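Local atomic coordinates of Myo-inositol dehydrogenase (Corynebacterium glutamicum, PDB entry 3EUW), a protein that probably acts as an NAD-dependent inositol 2-dehydrogenase of the Gfo/Idh/MocA family, oxidising myo-inositol. Residues P91-K96 with A291-G296; K262-A265 with E269-D272; R240-A243 with G248-A251; V32-P37 with Q43-A48. All coordinates share one frame; numbering follows the deposited sequence.

Overall arrangement
Interactions 1, 3 and 4 are buried, whereas interaction 2 lies at the surface, its centre about 34 Å from that of the chain. Interactions 1 and 4 both reach the parallel Rossmann sheet, with centres about 19 Å apart, and each packs a strand against a helix through apolar contacts without a hydrogen bond across it. Interactions 2 and 3 are antiparallel hairpin contacts made by paired backbone hydrogen bonds; their centres are about 26 Å apart, and both touch the third subunit. Interaction 3 lies at the margin of the large mixed sheet within the chain and buries a glutamate that is salt-bridged to another subunit, while interaction 2 adds bridging waters and a weak histidine-glutamate bond.

Interaction 1. Residues P91-K96 with A291-G296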
loop_
_atom_site.group_PDB
_atom_site.type_symbol
_atom_site.label_atom_id
_atom_site.label_comp_id
_atom_site.label_asym_id
_atom_site.label_seq_id
_atom_site.Cartn_x
_atom_site.Cartn_y
_atom_site.Cartn_z
ATOM N N PRO A 91 3.076 -25.463 36.721
ATOM C CA PRO A 91 2.589 -24.312 35.956
ATOM C C PRO A 91 1.707 -24.791 34.802
ATOM O O PRO A 91 1.895 -25.893 34.283
ATOM C CB PRO A 91 3.877 -23.655 35.458
ATOM C CG PRO A 91 4.892 -24.044 36.495
ATOM C CD PRO A 91 4.546 -25.492 36.738
ATOM N N ALA A 92 0.747 -23.969 34.399
ATOM C CA ALA A 92 -0.141 -24.353 33.313
ATOM C C ALA A 92 -0.496 -23.210 32.372
ATOM O O ALA A 92 -0.942 -22.146 32.809
ATOM C CB ALA A 92 -1.413 -24.956 33.877
ATOM N N LEU A 93 -0.285 -23.447 31.080
ATOM C CA LEU A 93 -0.616 -22.489 30.035
ATOM C C LEU A 93 -1.958 -22.997 29.521
ATOM O O LEU A 93 -2.038 -24.089 28.950
ATOM C CB LEU A 93 0.435 -22.510 28.917
ATOM C CG LEU A 93 -0.002 -21.865 27.593
ATOM C CD1 LEU A 93 -0.389 -20.400 27.813
ATOM C CD2 LEU A 93 1.118 -22.000 26.577
ATOM N N CYS A 94 -3.006 -22.212 29.733
ATOM C CA CYS A 94 -4.343 -22.626 29.341
ATOM C C CYS A 94 -4.999 -21.780 28.254
ATOM O O CYS A 94 -5.000 -20.549 28.325
ATOM C CB CYS A 94 -5.243 -22.643 30.584
ATOM S SG CYS A 94 -6.890 -23.321 30.318
ATOM N N GLU A 95 -5.559 -22.447 27.247
ATOM C CA GLU A 95 -6.260 -21.739 26.179
ATOM C C GLU A 95 -7.458 -21.088 26.827
ATOM O O GLU A 95 -8.038 -21.640 27.759
ATOM C CB GLU A 95 -6.773 -22.699 25.107
ATOM C CG GLU A 95 -5.728 -23.188 24.134
ATOM C CD GLU A 95 -5.136 -22.067 23.326
ATOM O OE1 GLU A 95 -5.920 -21.244 22.811
ATOM O OE2 GLU A 95 -3.892 -22.012 23.200
ATOM N N LYS A 96 -7.833 -19.916 26.337
ATOM C CA LYS A 96 -8.983 -19.206 26.877
ATOM C C LYS A 96 -10.260 -20.023 26.617
ATOM O O LYS A 96 -10.319 -20.799 25.673
ATOM C CB LYS A 96 -9.056 -17.813 26.221
ATOM C CG LYS A 96 -10.355 -17.444 25.519
ATOM C CD LYS A 96 -10.555 -18.128 24.180
ATOM C CE LYS A 96 -11.824 -17.604 23.529
ATOM N NZ LYS A 96 -12.423 -18.503 22.515
ATOM N N ALA A 291 7.416 -19.685 24.203
ATOM C CA ALA A 291 8.716 -19.276 24.724
ATOM C C ALA A 291 8.550 -18.511 26.032
ATOM O O ALA A 291 9.311 -18.704 26.972
ATOM C CB ALA A 291 9.445 -18.409 23.701
ATOM N N THR A 292 7.553 -17.638 26.080
ATOM C CA THR A 292 7.288 -16.854 27.274
ATOM C C THR A 292 6.848 -17.760 28.415
ATOM O O THR A 292 7.120 -17.481 29.585
ATOM C CB THR A 292 6.215 -15.783 26.981
ATOM O OG1 THR A 292 6.750 -14.869 26.023
ATOM C CG2 THR A 292 5.833 -15.007 28.224
ATOM N N PHE A 293 6.176 -18.851 28.068
ATOM C CA PHE A 293 5.710 -19.808 29.061
ATOM C C PHE A 293 6.920 -20.484 29.663
ATOM O O PHE A 293 7.021 -20.633 30.875
ATOM C CB PHE A 293 4.803 -20.853 28.409
ATOM C CG PHE A 293 4.249 -21.869 29.367
ATOM C CD1 PHE A 293 3.665 -21.478 30.562
ATOM C CD2 PHE A 293 4.264 -23.224 29.043
ATOM C CE1 PHE A 293 3.098 -22.411 31.421
ATOM C CE2 PHE A 293 3.703 -24.165 29.893
ATOM C CZ PHE A 293 3.117 -23.757 31.086
ATOM N N ALA A 294 7.845 -20.890 28.800
ATOM C CA ALA A 294 9.065 -21.543 29.243
ATOM C C ALA A 294 9.867 -20.640 30.190
ATOM O O ALA A 294 10.338 -21.092 31.232
ATOM C CB ALA A 294 9.914 -21.928 28.040
ATOM N N GLN A 295 10.023 -19.369 29.835
ATOM C CA GLN A 295 10.785 -18.448 30.671
ATOM C C GLN A 295 10.096 -18.235 32.017
ATOM O O GLN A 295 10.757 -18.035 33.029
ATOM C CB GLN A 295 10.976 -17.108 29.950
ATOM C CG GLN A 295 11.893 -16.113 30.657
ATOM C CD GLN A 295 13.300 -16.656 30.896
ATOM O OE1 GLN A 295 13.959 -17.150 29.975
ATOM N NE2 GLN A 295 13.767 -16.560 32.135
ATOM N N GLY A 296 8.767 -18.276 32.022
ATOM C CA GLY A 296 8.026 -18.101 33.259
ATOM C C GLY A 296 8.223 -19.307 34.167
ATOM O O GLY A 296 8.245 -19.187 35.397
#
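Leu93 and Phe293 mark the closest backbone approach, with Leu93 CA 6.9 Å from Phe293 CA, while Pro91 CA and Gly296 CA stay 8.7 Å apart. Here a helix lies against a strand, and no hydrogen bond crosses between the two segments. The CB bonds of both Leu93 and Phe293 point toward the opposite segment. In Phe293, CG is anti to the backbone N (chi1 -179°), which carries the ring off the helix and onto the strand. Leu93 CB then sits 3.5 Å from the centroid of the Phe293 ring and only 6° off its normal, a CH-pi contact centred over one face. Farther along the same side chain, Leu93 CD2 grazes the ring at 4.2 Å from Phe293 CG.

The strand 92-94 belongs to the parallel sheet of the Rossmann fold, where Leu93 is backbone-bonded to Ile69 and Ile71; the helix 283-299 comes from nearly 200 residues later in the chain. Met120, on the neighbouring strand 119-121, touches both Leu93 and Phe293.

The Phe293 ring also meets strand backbone. Its CZ lies 3.4 Å from Leu93 N, and Pro91 O approaches the ring edge close to its plane, 4.0 Å from Phe293 CZ. Pro91 CB reaches Phe293 CE1 at 4.3 Å. Phe303 touches Pro91 and brings its own ring against that of Phe293, the two planes about 35° apart.

Interaction 2. Residues K262-A265 with E269-D272; sequences KHNA and EQAD
Lys262 and Gln270 form an antiparallel hydrogen-bonded pair in which each backbone serves as donor and acceptor. Lys262 N gives a bond of 2.8 Å to Gln270 O, and Gln270 N returns one of 3.0 Å to Lys262 O. This pair is the hydrogen-bonded register point of a small beta hairpin, strand 260-263 with the short strand 270-271, whose sheet is continued by a strand of the third subunit.

Direct side-chain bonding across the hairpin is slight. His263 NE2 makes a weak bond to Glu269 OE2 at 3.3 Å, bent to 144° at the hydrogen. The carboxylate oxygen lies in the plane of the imidazole, at its edge, although the carboxylate itself is turned 78° from the ring.

Packing involves the side chains of the bonded pair, which leave the same face of the sheet and meet at an angle. A bend at chi3 (71°) turns the end of Lys262, and its CE comes 3.8 Å from Gln270 NE2.

Waters link the polar ends. Water 1 accepts from Asn264 ND2 at 2.8 Å and from Gln270 NE2 at 3.0 Å; water 2 donates to Gln270 OE1 at 2.7 Å. Both waters accept weakly from Lys262 NZ, whose stronger partner is Glu142 of the third subunit, a salt bridge. Within the turn, Asn264 OD1 accepts from the backbone N of Glu266 and of Ser267, and Gln270 NE2 donates to Ser267 O.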
loop_
_atom_site.group_PDB
_atom_site.type_symbol
_atom_site.label_atom_id
_atom_site.label_comp_id
_atom_site.label_asym_id
_atom_site.label_seq_id
_atom_site.Cartn_x
_atom_site.Cartn_y
_atom_site.Cartn_z
ATOM N N LYS A 262 -1.129 -8.100 -8.492
ATOM C CA LYS A 262 -1.429 -8.174 -9.913
ATOM C C LYS A 262 -2.091 -6.887 -10.398
ATOM O O LYS A 262 -2.899 -6.276 -9.690
ATOM C CB LYS A 262 -2.338 -9.371 -10.211
ATOM C CG LYS A 262 -2.595 -9.553 -11.700
ATOM C CD LYS A 262 -3.320 -10.849 -12.034
ATOM C CE LYS A 262 -4.762 -10.818 -11.582
ATOM N NZ LYS A 262 -5.461 -12.078 -11.942
ATOM N N HIS A 263 -1.735 -6.476 -11.605
ATOM C CA HIS A 263 -2.296 -5.273 -12.199
ATOM C C HIS A 263 -2.717 -5.576 -13.625
ATOM O O HIS A 263 -1.911 -6.030 -14.425
ATOM C CB HIS A 263 -1.265 -4.145 -12.213
ATOM C CG HIS A 263 -0.582 -3.928 -10.898
ATOM N ND1 HIS A 263 0.362 -4.801 -10.397
ATOM C CD2 HIS A 263 -0.682 -2.924 -9.996
ATOM C CE1 HIS A 263 0.818 -4.339 -9.247
ATOM N NE2 HIS A 263 0.202 -3.201 -8.981
ATOM N N ASN A 264 -3.986 -5.350 -13.930
ATOM C CA ASN A 264 -4.496 -5.566 -15.273
ATOM C C ASN A 264 -5.592 -4.553 -15.569
ATOM O O ASN A 264 -5.727 -3.553 -14.858
ATOM C CB ASN A 264 -5.009 -7.007 -15.463
ATOM C CG ASN A 264 -6.035 -7.426 -14.423
ATOM O OD1 ASN A 264 -6.829 -6.613 -13.942
ATOM N ND2 ASN A 264 -6.037 -8.717 -14.090
ATOM N N ALA A 265 -6.366 -4.800 -16.621
ATOM C CA ALA A 265 -7.437 -3.887 -17.015
ATOM C C ALA A 265 -8.586 -3.844 -16.001
ATOM O O ALA A 265 -9.363 -2.888 -15.977
ATOM C CB ALA A 265 -7.970 -4.278 -18.411
ATOM N N GLU A 269 -2.975 -3.275 -7.930
ATOM C CA GLU A 269 -2.658 -3.626 -6.546
ATOM C C GLU A 269 -3.372 -4.864 -6.010
ATOM O O GLU A 269 -3.542 -4.994 -4.802
ATOM C CB GLU A 269 -2.963 -2.446 -5.616
ATOM C CG GLU A 269 -1.829 -1.441 -5.461
ATOM C CD GLU A 269 -1.500 -0.754 -6.754
ATOM O OE1 GLU A 269 -2.453 -0.382 -7.462
ATOM O OE2 GLU A 269 -0.303 -0.573 -7.058
ATOM N N GLN A 270 -3.789 -5.768 -6.888
ATOM C CA GLN A 270 -4.485 -6.973 -6.437
ATOM C C GLN A 270 -3.553 -7.865 -5.623
ATOM O O GLN A 270 -2.575 -8.388 -6.141
ATOM C CB GLN A 270 -5.025 -7.755 -7.627
ATOM C CG GLN A 270 -6.027 -6.986 -8.471
ATOM C CD GLN A 270 -6.691 -7.876 -9.497
ATOM O OE1 GLN A 270 -7.358 -8.842 -9.144
ATOM N NE2 GLN A 270 -6.503 -7.564 -10.774
ATOM N N ALA A 271 -3.857 -8.032 -4.341
ATOM C CA ALA A 271 -3.035 -8.862 -3.468
ATOM C C ALA A 271 -3.787 -10.146 -3.140
ATOM O O ALA A 271 -4.979 -10.253 -3.434
ATOM C CB ALA A 271 -2.694 -8.096 -2.193
ATOM N N ASP A 272 -3.096 -11.123 -2.553
ATOM C CA ASP A 272 -3.749 -12.378 -2.194
ATOM C C ASP A 272 -4.796 -12.147 -1.114
ATOM O O ASP A 272 -4.757 -11.145 -0.387
ATOM C CB ASP A 272 -2.782 -13.415 -1.591
ATOM C CG ASP A 272 -1.495 -13.594 -2.377
ATOM O OD1 ASP A 272 -1.520 -13.604 -3.624
ATOM O OD2 ASP A 272 -0.449 -13.761 -1.714
HETATM O O HOH W 1 -7.873 -9.832 -12.220
HETATM O O HOH W 2 -7.020 -11.509 -9.116
#

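Interaction 3. Residues R240-A243 with G248-A251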
loop_
_atom_site.group_PDB
_atom_site.type_symbol
_atom_site.label_atom_id
_atom_site.label_comp_id
_atom_site.label_asym_id
_atom_site.label_seq_id
_atom_site.Cartn_x
_atom_site.Cartn_y
_atom_site.Cartn_z
ATOM N N ARG A 240 -7.434 -6.522 12.178
ATOM C CA ARG A 240 -6.790 -5.226 12.152
ATOM C C ARG A 240 -6.887 -4.527 13.494
ATOM O O ARG A 240 -7.815 -4.765 14.279
ATOM C CB ARG A 240 -7.410 -4.354 11.056
ATOM C CG ARG A 240 -7.019 -4.767 9.641
ATOM C CD ARG A 240 -7.773 -3.935 8.607
ATOM N NE ARG A 240 -9.168 -4.346 8.501
ATOM C CZ ARG A 240 -10.189 -3.517 8.289
ATOM N NH1 ARG A 240 -9.974 -2.210 8.177
ATOM N NH2 ARG A 240 -11.425 -3.995 8.152
ATOM N N LEU A 241 -5.915 -3.667 13.757
ATOM C CA LEU A 241 -5.884 -2.925 14.997
ATOM C C LEU A 241 -5.270 -1.561 14.735
ATOM O O LEU A 241 -4.260 -1.443 14.040
ATOM C CB LEU A 241 -5.074 -3.677 16.055
ATOM C CG LEU A 241 -5.029 -3.016 17.437
ATOM C CD1 LEU A 241 -4.775 -4.069 18.503
ATOM C CD2 LEU A 241 -3.966 -1.939 17.466
ATOM N N GLU A 242 -5.884 -0.539 15.308
ATOM C CA GLU A 242 -5.418 0.820 15.138
ATOM C C GLU A 242 -5.369 1.522 16.495
ATOM O O GLU A 242 -6.351 1.516 17.235
ATOM C CB GLU A 242 -6.381 1.552 14.198
ATOM C CG GLU A 242 -6.080 3.012 13.964
ATOM C CD GLU A 242 -7.183 3.718 13.176
ATOM O OE1 GLU A 242 -7.739 3.122 12.227
ATOM O OE2 GLU A 242 -7.493 4.875 13.498
ATOM N N ALA A 243 -4.222 2.108 16.817
ATOM C CA ALA A 243 -4.053 2.861 18.055
ATOM C C ALA A 243 -3.832 4.330 17.665
ATOM O O ALA A 243 -2.885 4.666 16.947
ATOM C CB ALA A 243 -2.856 2.342 18.839
ATOM N N GLY A 248 0.037 10.851 16.995
ATOM C CA GLY A 248 0.101 9.978 15.839
ATOM C C GLY A 248 -0.737 8.726 15.959
ATOM O O GLY A 248 -1.465 8.541 16.935
HETATM N N MSE A 249 -0.646 7.871 14.948
HETATM C CA MSE A 249 -1.378 6.619 14.953
HETATM C C MSE A 249 -0.485 5.485 14.512
HETATM O O MSE A 249 0.401 5.663 13.683
HETATM C CB MSE A 249 -2.584 6.668 14.003
HETATM C CG MSE A 249 -3.040 5.268 13.501
HETATM SE SE MSE A 249 -4.590 5.429 12.385
HETATM C CE MSE A 249 -3.820 6.159 10.738
ATOM N N LEU A 250 -0.740 4.316 15.079
ATOM C CA LEU A 250 -0.015 3.103 14.751
ATOM C C LEU A 250 -1.096 2.105 14.395
ATOM O O LEU A 250 -2.018 1.884 15.171
ATOM C CB LEU A 250 0.783 2.606 15.959
ATOM C CG LEU A 250 2.039 3.422 16.279
ATOM C CD1 LEU A 250 2.628 2.978 17.595
ATOM C CD2 LEU A 250 3.066 3.247 15.152
ATOM N N ALA A 251 -1.006 1.517 13.213
ATOM C CA ALA A 251 -2.006 0.550 12.809
ATOM C C ALA A 251 -1.312 -0.663 12.211
ATOM O O ALA A 251 -0.218 -0.540 11.660
ATOM C CB ALA A 251 -2.968 1.176 11.792
#
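Ala243 and Leu250 are a hydrogen-bonded pair of two antiparallel strands whose local axes approach to 4.6 Å with 163° between their directions. The bond from Ala243 N to Leu250 O measures 2.8 Å and is almost straight at the hydrogen (176°); the return bond, Leu250 N to Ala243 O, measures 2.9 Å. At the next pair, Glu242 with Ala251, no such bond forms, and CA-H groups face carbonyls instead: Ala251 CA is 3.3 Å from Leu241 O. There Glu242 CB and Ala251 CB stand 4.2 Å apart on one face of the sheet.

The Glu242 chain, with CG anti to the backbone N (chi1 177°), extends past selenomethionine Met249. Glu242 CG lies 3.8 Å from Met249 CG, whereas the approach of the selenium is so short that its detail is doubtful. The buried carboxylate is satisfied by salt bridges to Arg154 and Arg240 of the fourth subunit.

Together the strands form a hairpin at one margin of the mixed sheet, extended beyond Met249, Leu250 and Ala251 by an antiparallel strand of the third subunit. Ala243 and Leu250 pack on Val138 of helix 129-139, and Leu241 packs on Met181 and Phe185 of helix 169-185.

Interaction 4. Residues V32-P37 with Q43-A48; sequences VVIADP and QRLAEA
Ile34 meets Leu45 and Ala46 within a beta-alpha-beta unit of the Rossmann fold, in which strand 29-35 leads into helix 39-47 and then into strand 52-54. The nearest backbone points are Ile34 CA and Ala46 CA, 6.2 Å apart, and the contact between them is wholly apolar in its side chains.

From Ile34 CB, which is directed at the helix, the chain runs through CG1, placed anti to the carbonyl carbon (chi1 -59°). An extended chi2 of -177° then carries the side chain outward, and the terminal methyl CD1 does the touching. Ile34 CD1 meets Leu45 CG at 3.6 Å and Leu45 CD2 at 3.8 Å, while Leu45 CB is 4.0 Å from the same methyl. The two side chains cross at about a right angle, with the isoleucine end pressed on the flank of the leucine.

Leu45 also packs on His17 and Ala20 of helix 14-25, and Ala46 rests on Ala53 of strand 52-54, so neighbouring elements cover both helical residues. Just past the strand, Asp36 OD2 accepts a hydrogen bond from Ala12 N. Toward Ala46, Ile34 CD1 comes 3.6 Å from the backbone N and 4.1 Å from Ala46 CB.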
loop_
_atom_site.group_PDB
_atom_site.type_symbol
_atom_site.label_atom_id
_atom_site.label_comp_id
_atom_site.label_asym_id
_atom_site.label_seq_id
_atom_site.Cartn_x
_atom_site.Cartn_y
_atom_site.Cartn_z
ATOM N N VAL A 32 6.673 -34.758 26.584
ATOM C CA VAL A 32 6.804 -36.132 27.048
ATOM C C VAL A 32 5.511 -36.914 27.154
ATOM O O VAL A 32 5.541 -38.128 27.325
ATOM C CB VAL A 32 7.523 -36.200 28.410
ATOM C CG1 VAL A 32 8.903 -35.603 28.284
ATOM C CG2 VAL A 32 6.715 -35.477 29.475
ATOM N N VAL A 33 4.375 -36.238 27.064
ATOM C CA VAL A 33 3.112 -36.951 27.139
ATOM C C VAL A 33 1.947 -36.135 26.603
ATOM O O VAL A 33 1.837 -34.937 26.868
ATOM C CB VAL A 33 2.806 -37.407 28.592
ATOM C CG1 VAL A 33 2.555 -36.201 29.483
ATOM C CG2 VAL A 33 1.600 -38.338 28.604
ATOM N N ILE A 34 1.092 -36.804 25.831
ATOM C CA ILE A 34 -0.090 -36.199 25.232
ATOM C C ILE A 34 -1.321 -36.970 25.711
ATOM O O ILE A 34 -1.366 -38.192 25.620
ATOM C CB ILE A 34 -0.045 -36.271 23.692
ATOM C CG1 ILE A 34 1.200 -35.552 23.171
ATOM C CG2 ILE A 34 -1.306 -35.649 23.103
ATOM C CD1 ILE A 34 1.294 -35.506 21.671
ATOM N N ALA A 35 -2.313 -36.251 26.223
ATOM C CA ALA A 35 -3.533 -36.872 26.713
ATOM C C ALA A 35 -4.758 -36.405 25.922
ATOM O O ALA A 35 -4.911 -35.217 25.624
ATOM C CB ALA A 35 -3.721 -36.560 28.194
ATOM N N ASP A 36 -5.624 -37.357 25.588
ATOM C CA ASP A 36 -6.846 -37.076 24.849
ATOM C C ASP A 36 -7.712 -38.325 24.893
ATOM O O ASP A 36 -7.276 -39.400 24.488
ATOM C CB ASP A 36 -6.533 -36.734 23.394
ATOM C CG ASP A 36 -7.691 -36.045 22.700
ATOM O OD1 ASP A 36 -8.814 -36.598 22.708
ATOM O OD2 ASP A 36 -7.475 -34.943 22.149
ATOM N N PRO A 37 -8.950 -38.203 25.393
ATOM C CA PRO A 37 -9.834 -39.367 25.461
ATOM C C PRO A 37 -9.800 -40.153 24.153
ATOM O O PRO A 37 -9.832 -41.386 24.154
ATOM C CB PRO A 37 -11.203 -38.749 25.761
ATOM C CG PRO A 37 -11.076 -37.331 25.253
ATOM C CD PRO A 37 -9.687 -36.964 25.685
ATOM N N GLN A 43 -2.166 -40.935 20.201
ATOM C CA GLN A 43 -1.060 -41.808 19.824
ATOM C C GLN A 43 -0.432 -41.323 18.524
ATOM O O GLN A 43 0.786 -41.290 18.383
ATOM C CB GLN A 43 -1.559 -43.250 19.669
ATOM C CG GLN A 43 -2.210 -43.808 20.931
ATOM C CD GLN A 43 -2.836 -45.182 20.736
ATOM O OE1 GLN A 43 -3.621 -45.402 19.809
ATOM N NE2 GLN A 43 -2.501 -46.110 21.622
ATOM N N ARG A 44 -1.281 -40.925 17.587
ATOM C CA ARG A 44 -0.843 -40.438 16.285
ATOM C C ARG A 44 0.080 -39.227 16.427
ATOM O O ARG A 44 1.148 -39.163 15.816
ATOM C CB ARG A 44 -2.065 -40.050 15.454
ATOM C CG ARG A 44 -1.830 -39.993 13.958
ATOM C CD ARG A 44 -1.828 -41.387 13.356
ATOM N NE ARG A 44 -2.999 -42.164 13.768
ATOM C CZ ARG A 44 -4.263 -41.769 13.619
ATOM N NH1 ARG A 44 -4.538 -40.593 13.065
ATOM N NH2 ARG A 44 -5.258 -42.554 14.024
ATOM N N LEU A 45 -0.343 -38.262 17.235
ATOM C CA LEU A 45 0.436 -37.051 17.447
ATOM C C LEU A 45 1.684 -37.323 18.291
ATOM O O LEU A 45 2.749 -36.765 18.036
ATOM C CB LEU A 45 -0.434 -35.987 18.119
ATOM C CG LEU A 45 0.203 -34.612 18.344
ATOM C CD1 LEU A 45 0.637 -34.025 17.008
ATOM C CD2 LEU A 45 -0.792 -33.691 19.038
ATOM N N ALA A 46 1.544 -38.192 19.286
ATOM C CA ALA A 46 2.653 -38.540 20.169
ATOM C C ALA A 46 3.846 -39.150 19.433
ATOM O O ALA A 46 4.984 -38.716 19.615
ATOM C CB ALA A 46 2.174 -39.498 21.250
ATOM N N GLU A 47 3.590 -40.158 18.606
ATOM C CA GLU A 47 4.669 -40.815 17.878
ATOM C C GLU A 47 5.346 -39.869 16.903
ATOM O O GLU A 47 6.509 -40.059 16.554
ATOM C CB GLU A 47 4.141 -42.042 17.130
ATOM C CG GLU A 47 2.963 -41.761 16.219
ATOM C CD GLU A 47 2.486 -43.001 15.491
ATOM O OE1 GLU A 47 3.266 -43.549 14.680
ATOM O OE2 GLU A 47 1.335 -43.429 15.731
ATOM N N ALA A 48 4.619 -38.845 16.474
ATOM C CA ALA A 48 5.160 -37.869 15.534
ATOM C C ALA A 48 6.049 -36.864 16.255
ATOM O O ALA A 48 6.624 -35.971 15.631
ATOM C CB ALA A 48 4.026 -37.145 14.823
#